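Local structure of 2-Keto-3-deoxy-(6-phospho-)gluconate aldolase (Thermoproteus tenax, 2R91) at residues A[7-15]-A[253-261]. The protein is an aldolase of the dihydrodipicolinate synthetase family, built as a TIM barrel and assembled from four chains. Sequence-based numbering, arbitrary orientation.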
# COMPACT_ATOMS: atom_id res chain seq x y z
N VAL A 7 -21.08 -19.04 4.29
CA VAL A 7 -22.29 -19.19 3.52
C VAL A 7 -22.89 -17.85 3.10
O VAL A 7 -22.82 -16.87 3.86
CB VAL A 7 -23.31 -20.07 4.29
CG1 VAL A 7 -23.85 -19.31 5.54
CG2 VAL A 7 -24.42 -20.57 3.37
N ILE A 8 -23.45 -17.81 1.89
CA ILE A 8 -24.16 -16.63 1.44
C ILE A 8 -25.44 -16.42 2.27
O ILE A 8 -26.06 -17.37 2.72
CB ILE A 8 -24.56 -16.70 -0.07
CG1 ILE A 8 -25.26 -18.03 -0.37
CG2 ILE A 8 -23.29 -16.51 -0.98
CD1 ILE A 8 -25.87 -18.14 -1.77
N THR A 9 -25.84 -15.16 2.41
CA THR A 9 -27.08 -14.79 3.03
C THR A 9 -28.10 -14.56 1.89
O THR A 9 -27.94 -13.67 1.07
CB THR A 9 -26.87 -13.52 3.86
OG1 THR A 9 -25.90 -13.77 4.89
CG2 THR A 9 -28.19 -13.06 4.47
N THR A 10 -29.14 -15.38 1.86
CA THR A 10 -30.05 -15.46 0.71
C THR A 10 -31.26 -14.53 0.88
O THR A 10 -32.23 -14.92 1.54
CB THR A 10 -30.57 -16.90 0.51
OG1 THR A 10 -31.13 -17.36 1.75
CG2 THR A 10 -29.44 -17.92 0.13
N PHE A 11 -31.20 -13.32 0.30
CA PHE A 11 -32.35 -12.40 0.29
C PHE A 11 -33.31 -12.76 -0.86
O PHE A 11 -32.89 -13.25 -1.93
CB PHE A 11 -31.91 -10.93 0.10
CG PHE A 11 -31.19 -10.35 1.27
CD1 PHE A 11 -31.90 -9.65 2.26
CD2 PHE A 11 -29.82 -10.48 1.40
CE1 PHE A 11 -31.22 -9.11 3.36
CE2 PHE A 11 -29.14 -9.92 2.47
CZ PHE A 11 -29.86 -9.25 3.47
N ARG A 12 -34.60 -12.53 -0.63
CA ARG A 12 -35.59 -12.53 -1.70
C ARG A 12 -36.70 -11.57 -1.31
O ARG A 12 -37.14 -11.58 -0.15
CB ARG A 12 -36.16 -13.93 -1.95
CG ARG A 12 -37.42 -13.93 -2.81
CD ARG A 12 -38.01 -15.33 -2.93
NE ARG A 12 -37.20 -16.10 -3.87
CZ ARG A 12 -37.33 -17.41 -4.09
NH1 ARG A 12 -38.24 -18.13 -3.43
NH2 ARG A 12 -36.51 -18.00 -4.97
N GLY A 13 -37.14 -10.74 -2.25
CA GLY A 13 -38.16 -9.73 -1.97
C GLY A 13 -37.76 -8.74 -0.89
O GLY A 13 -38.61 -8.21 -0.16
N GLY A 14 -36.45 -8.50 -0.76
CA GLY A 14 -35.95 -7.52 0.20
C GLY A 14 -35.65 -8.06 1.59
O GLY A 14 -35.00 -7.38 2.41
N ARG A 15 -36.08 -9.28 1.87
CA ARG A 15 -35.85 -9.86 3.18
C ARG A 15 -35.09 -11.17 3.07
O ARG A 15 -35.00 -11.74 1.98
CB ARG A 15 -37.21 -10.11 3.88
CG ARG A 15 -38.17 -10.98 3.08
CD ARG A 15 -39.53 -11.17 3.79
NE ARG A 15 -40.14 -9.89 4.19
CZ ARG A 15 -41.30 -9.77 4.85
NH1 ARG A 15 -42.02 -10.85 5.17
NH2 ARG A 15 -41.75 -8.56 5.17
N TYR A 253 -30.02 -24.67 -8.34
CA TYR A 253 -31.22 -24.19 -7.63
C TYR A 253 -31.11 -22.69 -7.40
O TYR A 253 -30.01 -22.11 -7.53
CB TYR A 253 -31.45 -24.94 -6.30
CG TYR A 253 -30.25 -24.97 -5.38
CD1 TYR A 253 -29.80 -23.82 -4.73
CD2 TYR A 253 -29.56 -26.16 -5.16
CE1 TYR A 253 -28.65 -23.85 -3.88
CE2 TYR A 253 -28.46 -26.21 -4.32
CZ TYR A 253 -28.01 -25.05 -3.70
OH TYR A 253 -26.92 -25.16 -2.89
N GLU A 254 -32.23 -22.08 -7.04
CA GLU A 254 -32.26 -20.64 -6.80
C GLU A 254 -31.49 -20.30 -5.54
O GLU A 254 -31.67 -20.94 -4.50
CB GLU A 254 -33.70 -20.13 -6.68
CG GLU A 254 -34.45 -19.99 -8.01
CD GLU A 254 -35.81 -19.29 -7.84
OE1 GLU A 254 -36.22 -19.03 -6.67
OE2 GLU A 254 -36.49 -19.00 -8.87
N ALA A 255 -30.63 -19.30 -5.63
CA ALA A 255 -29.73 -18.98 -4.51
C ALA A 255 -30.10 -17.66 -3.85
O ALA A 255 -29.38 -17.21 -2.97
CB ALA A 255 -28.28 -18.90 -5.02
N GLY A 256 -31.17 -17.02 -4.32
CA GLY A 256 -31.52 -15.68 -3.82
C GLY A 256 -30.53 -14.63 -4.31
O GLY A 256 -29.85 -14.84 -5.33
N GLU A 257 -30.41 -13.54 -3.55
CA GLU A 257 -29.76 -12.30 -4.00
C GLU A 257 -29.08 -11.65 -2.83
O GLU A 257 -29.50 -11.86 -1.68
CB GLU A 257 -30.82 -11.29 -4.45
CG GLU A 257 -31.58 -11.64 -5.66
CD GLU A 257 -32.44 -10.49 -6.10
OE1 GLU A 257 -33.09 -9.84 -5.24
OE2 GLU A 257 -32.45 -10.22 -7.32
N PRO A 258 -28.05 -10.82 -3.10
CA PRO A 258 -27.50 -9.94 -2.07
C PRO A 258 -28.37 -8.66 -1.99
O PRO A 258 -29.48 -8.65 -2.52
CB PRO A 258 -26.09 -9.62 -2.60
CG PRO A 258 -26.26 -9.67 -4.12
CD PRO A 258 -27.32 -10.72 -4.40
N ARG A 259 -27.92 -7.65 -1.28
CA ARG A 259 -28.69 -6.40 -1.13
C ARG A 259 -27.77 -5.20 -1.33
O ARG A 259 -26.63 -5.18 -0.83
CB ARG A 259 -29.37 -6.36 0.25
CG ARG A 259 -30.11 -5.06 0.62
CD ARG A 259 -30.78 -5.14 2.02
NE ARG A 259 -29.81 -5.30 3.11
CZ ARG A 259 -30.14 -5.72 4.34
NH1 ARG A 259 -31.43 -5.97 4.63
NH2 ARG A 259 -29.19 -5.86 5.27
N GLY A 260 -28.29 -4.19 -2.04
CA GLY A 260 -27.71 -2.83 -2.12
C GLY A 260 -26.86 -2.51 -0.91
O GLY A 260 -27.46 -2.50 0.17
N PRO A 261 -25.79 -1.74 -1.13
CA PRO A 261 -24.69 -1.60 -2.11
C PRO A 261 -24.14 -2.82 -2.83
O PRO A 261 -23.57 -2.66 -3.90
CB PRO A 261 -23.62 -0.76 -1.37
CG PRO A 261 -23.77 -1.18 0.02
CD PRO A 261 -25.32 -1.26 0.19
O HOH W 1 -36.20 -10.77 -4.94
O HOH W 2 -34.13 -9.33 -2.16
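Phe-11 and Glu-257 pair through their backbones as a single antiparallel bridge of the hydrogen-bonded kind. Phe-11 N gives its hydrogen to Glu-257 O at 3.0 Å. The return bond, from Glu-257 N to Phe-11 O, is weak, with an N-H...O angle of 129°. Gly-256 lies just before this bridge, with its CA against Phe-11 O.

Arg-259 packs on Phe-11, with CB over one ring face and the guanidinium out at Phe-11 CE1 and CZ. Arg-259 CB sits over the ring centre, 4.2 Å from the centroid, in a CH-pi contact. The arginine chain then bends at chi3 (63°), and its guanidinium lies with one face over Phe-11 CZ, 3.6 Å from Arg-259 CZ. The closest approach of the pair is Arg-259 NH1 to Phe-11 CE1, at 3.4 Å. The two planes are 49° apart, so this is not a parallel stack. The guanidinium is held from outside the contact by a salt bridge to Glu-52 and a hydrogen bond to Ala-47 O.

In the TIM barrel, 7-15 follows the first barrel strand, 2-6. Strand 11-12 pairs with strand 15-16 in a small hairpin, through a type I' turn from Arg-12 to Arg-15. Residues 253-261 belong to the loop after helix 239-251.

Two waters join the turn to Glu-257 OE1. One accepts from Gly-13 N and the other from Gly-14 N, each at 2.8 Å.

Apolar contact is small: Ile-8 CD1 touches Ala-255 CB at 4.1 Å. Thr-10 CG2 makes a van der Waals contact with Ala-255 O, which is buried without a polar partner.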